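Local coordinates for flavin reductase domain protein (Arthrobacter sp., PDB 2QCK) that probably binds FMN and reduces flavin with electrons from a nicotinamide nucleotide, at the interface of chains A and B. Numbering follows the deposited sequence. Chains: chain A/B, Flavin reductase domain protein.

Contact 1 and contact 2 are two patches of one two-fold symmetric interface between identical chains, with the centres of their C-alpha atoms about 20 Å apart. Both draw on strands 44-48, 51-58 and 131-143. Strand 44-48 serves in both roles: its chain B copy supplies B:Ser45, B:Leu46 and B:Ser47 to contact 1, while its chain A copy helps to line the pocket of contact 2, which receives B:Phe13 from helix 10-18 of chain B. Each patch recurs with the chains exchanged. Such mutual packing fits the dimers typical of flavin reductase-like proteins, although the structure alone does not prove the state in solution.

Contact 1: the interface of chains A and B. Residues chain A 56, 131-133; chain B 45-47.
Side chains of strands 51-58 and 131-143 of chain A meet strand 44-48 of chain B here, in the probable dimer interface of this flavin reductase-like fold, with B:Leu46 at the centre. The side-chain amide of A:Asn56 donates from ND2 to the backbone O of B:Ser45 at 3.0 Å. The bond is nearly straight at the hydrogen (166°) and stays close to the amide plane of A:Asn56, yet the donor sits well above the carbonyl plane of B:Ser45. CG of B:Leu46 stands anti to the backbone N (chi1 174°), which sends the isobutyl branch toward chain A, where it crosses both A:Asn56 and A:Val133 at about a right angle. Its CD1 meets CG2 of A:Val133 at 3.8 Å and also touches CG of A:Asn56 and CB of A:Asn131; one methyl thus touches side chains from strands 51-58 and 131-143. CD2 touches the same valine methyl. Beyond the leucine, the amide of A:Asn131 lies against the backbone of B:Leu46 and the CB of B:Ser47. As modelled, OD1 of A:Asn131 and O of B:Leu46, 3.2 Å apart, are two acceptors in a clash; the fit of this amide is doubtful, and no attraction rests on it. Water 1 bridges the two oxygens, 2.9 Å from OD1 of A:Asn131 and 2.7 Å from O of B:Leu46.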
# COMPACT_ATOMS: atom_id res chain seq x y z
N ASN A 56 4.32 5.04 4.38
CA ASN A 56 4.85 4.90 5.71
C ASN A 56 6.37 4.77 5.65
O ASN A 56 6.94 4.23 4.68
CB ASN A 56 4.25 3.69 6.42
CG ASN A 56 2.72 3.75 6.51
OD1 ASN A 56 2.12 4.83 6.52
ND2 ASN A 56 2.07 2.57 6.53
N ASN A 131 7.96 5.19 13.57
CA ASN A 131 7.52 5.27 12.19
C ASN A 131 6.54 6.39 12.02
O ASN A 131 5.98 6.87 13.00
CB ASN A 131 6.85 3.96 11.77
CG ASN A 131 7.75 2.74 12.01
OD1 ASN A 131 8.44 2.27 11.11
ND2 ASN A 131 7.81 2.29 13.23
N ALA A 132 6.35 6.81 10.78
CA ALA A 132 5.40 7.87 10.45
C ALA A 132 4.57 7.54 9.23
O ALA A 132 5.03 6.86 8.30
CB ALA A 132 6.21 9.22 10.18
N VAL A 133 3.33 8.03 9.21
CA VAL A 133 2.53 8.12 8.00
C VAL A 133 2.79 9.49 7.35
O VAL A 133 2.72 10.53 8.02
CB VAL A 133 1.02 7.98 8.31
CG1 VAL A 133 0.15 8.15 7.06
CG2 VAL A 133 0.76 6.62 9.12
N SER B 45 1.87 -2.17 6.15
CA SER B 45 2.53 -2.15 7.43
C SER B 45 3.01 -0.74 7.84
O SER B 45 3.57 -0.02 7.00
CB SER B 45 3.74 -3.06 7.32
OG SER B 45 4.23 -3.26 8.61
N LEU B 46 2.79 -0.37 9.11
CA LEU B 46 3.30 0.87 9.68
C LEU B 46 4.41 0.66 10.70
O LEU B 46 5.47 1.28 10.62
CB LEU B 46 2.16 1.70 10.31
CG LEU B 46 2.49 2.99 11.08
CD1 LEU B 46 3.30 4.01 10.26
CD2 LEU B 46 1.19 3.58 11.56
N SER B 47 4.19 -0.21 11.67
CA SER B 47 5.21 -0.43 12.70
C SER B 47 5.16 -1.83 13.25
O SER B 47 4.20 -2.54 13.08
CB SER B 47 5.09 0.58 13.85
OG SER B 47 3.90 0.38 14.58
O HOH W 1 7.03 2.29 8.63

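Contact 2: the interface of chains A and B. Residues chain A 45, 47-48, 51-52, 118, 138; chain B 9, 13.
B:Phe13, on the N-terminal helix 10-18 of chain B, plugs a pocket of chain A built from strands 44-48, 51-58, 116-127 and 131-143. With chi1 at 175°, the ring extends away from its helix, opposite the backbone N, into the partner, and 91 Å² of the residue is hidden there. A:Pro51 covers one face of the ring: CB lies over its centre, 3.6 Å from the centroid, in a CH-pi contact. Aliphatic groups meet the CD1 and CE1 side of the ring. CD1 of A:Leu118 approaches CD1 of B:Phe13 to 3.6 Å, the two side chains crossing at about a right angle, while CG2 of A:Val138 comes at a slant to 3.8 Å from the same ring atom. Around the far end of the ring the neighbours are polar. The backbone O of A:Ser47 is 3.2 Å from CE2, and that of A:Arg52 is 3.4 Å from CZ. Both oxygens approach from out of the ring plane, that of A:Ser47 on the face covered by A:Pro51, and may add a weak polar attraction at most. The hydroxyl OG of A:Ser45 also faces this end, 3.7 Å from CZ of B:Phe13. The packing is looser at B:Phe9, the first modelled residue of its chain, which is poorly ordered. Its ring runs past A:Val138 in the opposite direction, in a loosely defined contact with CZ 3.7 Å from the valine's backbone O; only 26 Å² of this phenylalanine is hidden. The well-enclosed B:Phe13 thus probably fastens the start of one chain to the strands of the other, helping to hold the dimer together.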
# COMPACT_ATOMS: atom_id res chain seq x y z
N SER A 45 -2.65 5.38 -3.17
CA SER A 45 -3.58 6.45 -3.44
C SER A 45 -4.48 6.78 -2.24
O SER A 45 -4.99 5.86 -1.59
CB SER A 45 -4.46 6.00 -4.60
OG SER A 45 -5.17 7.11 -5.04
N SER A 47 -6.63 10.20 -2.40
CA SER A 47 -7.77 10.93 -2.96
C SER A 47 -7.50 11.41 -4.35
O SER A 47 -6.38 11.46 -4.80
CB SER A 47 -8.19 12.11 -2.08
OG SER A 47 -7.19 13.11 -2.06
N ALA A 48 -8.58 11.74 -5.04
CA ALA A 48 -8.52 12.18 -6.42
C ALA A 48 -8.57 13.69 -6.55
O ALA A 48 -7.86 14.27 -7.40
CB ALA A 48 -9.65 11.54 -7.21
N PRO A 51 -5.59 15.43 -5.61
CA PRO A 51 -4.85 14.21 -5.67
C PRO A 51 -3.88 14.10 -4.52
O PRO A 51 -3.05 15.00 -4.34
CB PRO A 51 -4.11 14.30 -7.00
CG PRO A 51 -4.05 15.74 -7.34
CD PRO A 51 -5.23 16.36 -6.71
N ARG A 52 -3.98 13.00 -3.78
CA ARG A 52 -3.06 12.73 -2.68
C ARG A 52 -2.67 11.26 -2.62
O ARG A 52 -3.43 10.40 -3.01
CB ARG A 52 -3.67 13.07 -1.33
CG ARG A 52 -4.39 14.40 -1.19
CD ARG A 52 -4.69 14.63 0.28
NE ARG A 52 -6.04 15.12 0.54
CZ ARG A 52 -6.40 16.39 0.50
NH1 ARG A 52 -5.52 17.34 0.20
NH2 ARG A 52 -7.65 16.73 0.76
N LEU A 118 5.39 11.42 -9.95
CA LEU A 118 4.56 12.52 -9.47
C LEU A 118 5.39 13.34 -8.50
O LEU A 118 6.23 12.78 -7.78
CB LEU A 118 3.32 11.97 -8.75
CG LEU A 118 2.42 10.99 -9.50
CD1 LEU A 118 1.29 10.52 -8.62
CD2 LEU A 118 1.89 11.65 -10.74
N VAL A 138 -0.38 16.02 -4.57
CA VAL A 138 0.35 15.93 -5.82
C VAL A 138 0.16 17.25 -6.55
O VAL A 138 -0.93 17.73 -6.65
CB VAL A 138 -0.17 14.74 -6.66
CG1 VAL A 138 0.41 14.73 -8.06
CG2 VAL A 138 0.16 13.45 -5.97
N PHE B 9 -3.85 15.72 -16.11
CA PHE B 9 -3.24 15.82 -14.74
C PHE B 9 -4.06 15.10 -13.68
O PHE B 9 -3.52 14.39 -12.84
CB PHE B 9 -3.05 17.27 -14.31
CG PHE B 9 -2.51 17.43 -12.90
CD1 PHE B 9 -1.30 16.84 -12.55
CD2 PHE B 9 -3.21 18.16 -11.94
CE1 PHE B 9 -0.80 16.97 -11.27
CE2 PHE B 9 -2.71 18.31 -10.67
CZ PHE B 9 -1.51 17.71 -10.33
N PHE B 13 -2.18 11.58 -12.59
CA PHE B 13 -2.31 10.95 -11.28
C PHE B 13 -3.12 9.62 -11.38
O PHE B 13 -2.66 8.58 -10.92
CB PHE B 13 -2.93 11.94 -10.27
CG PHE B 13 -3.21 11.36 -8.93
CD1 PHE B 13 -2.21 11.25 -7.98
CD2 PHE B 13 -4.49 10.93 -8.60
CE1 PHE B 13 -2.49 10.69 -6.72
CE2 PHE B 13 -4.75 10.39 -7.35
CZ PHE B 13 -3.74 10.27 -6.42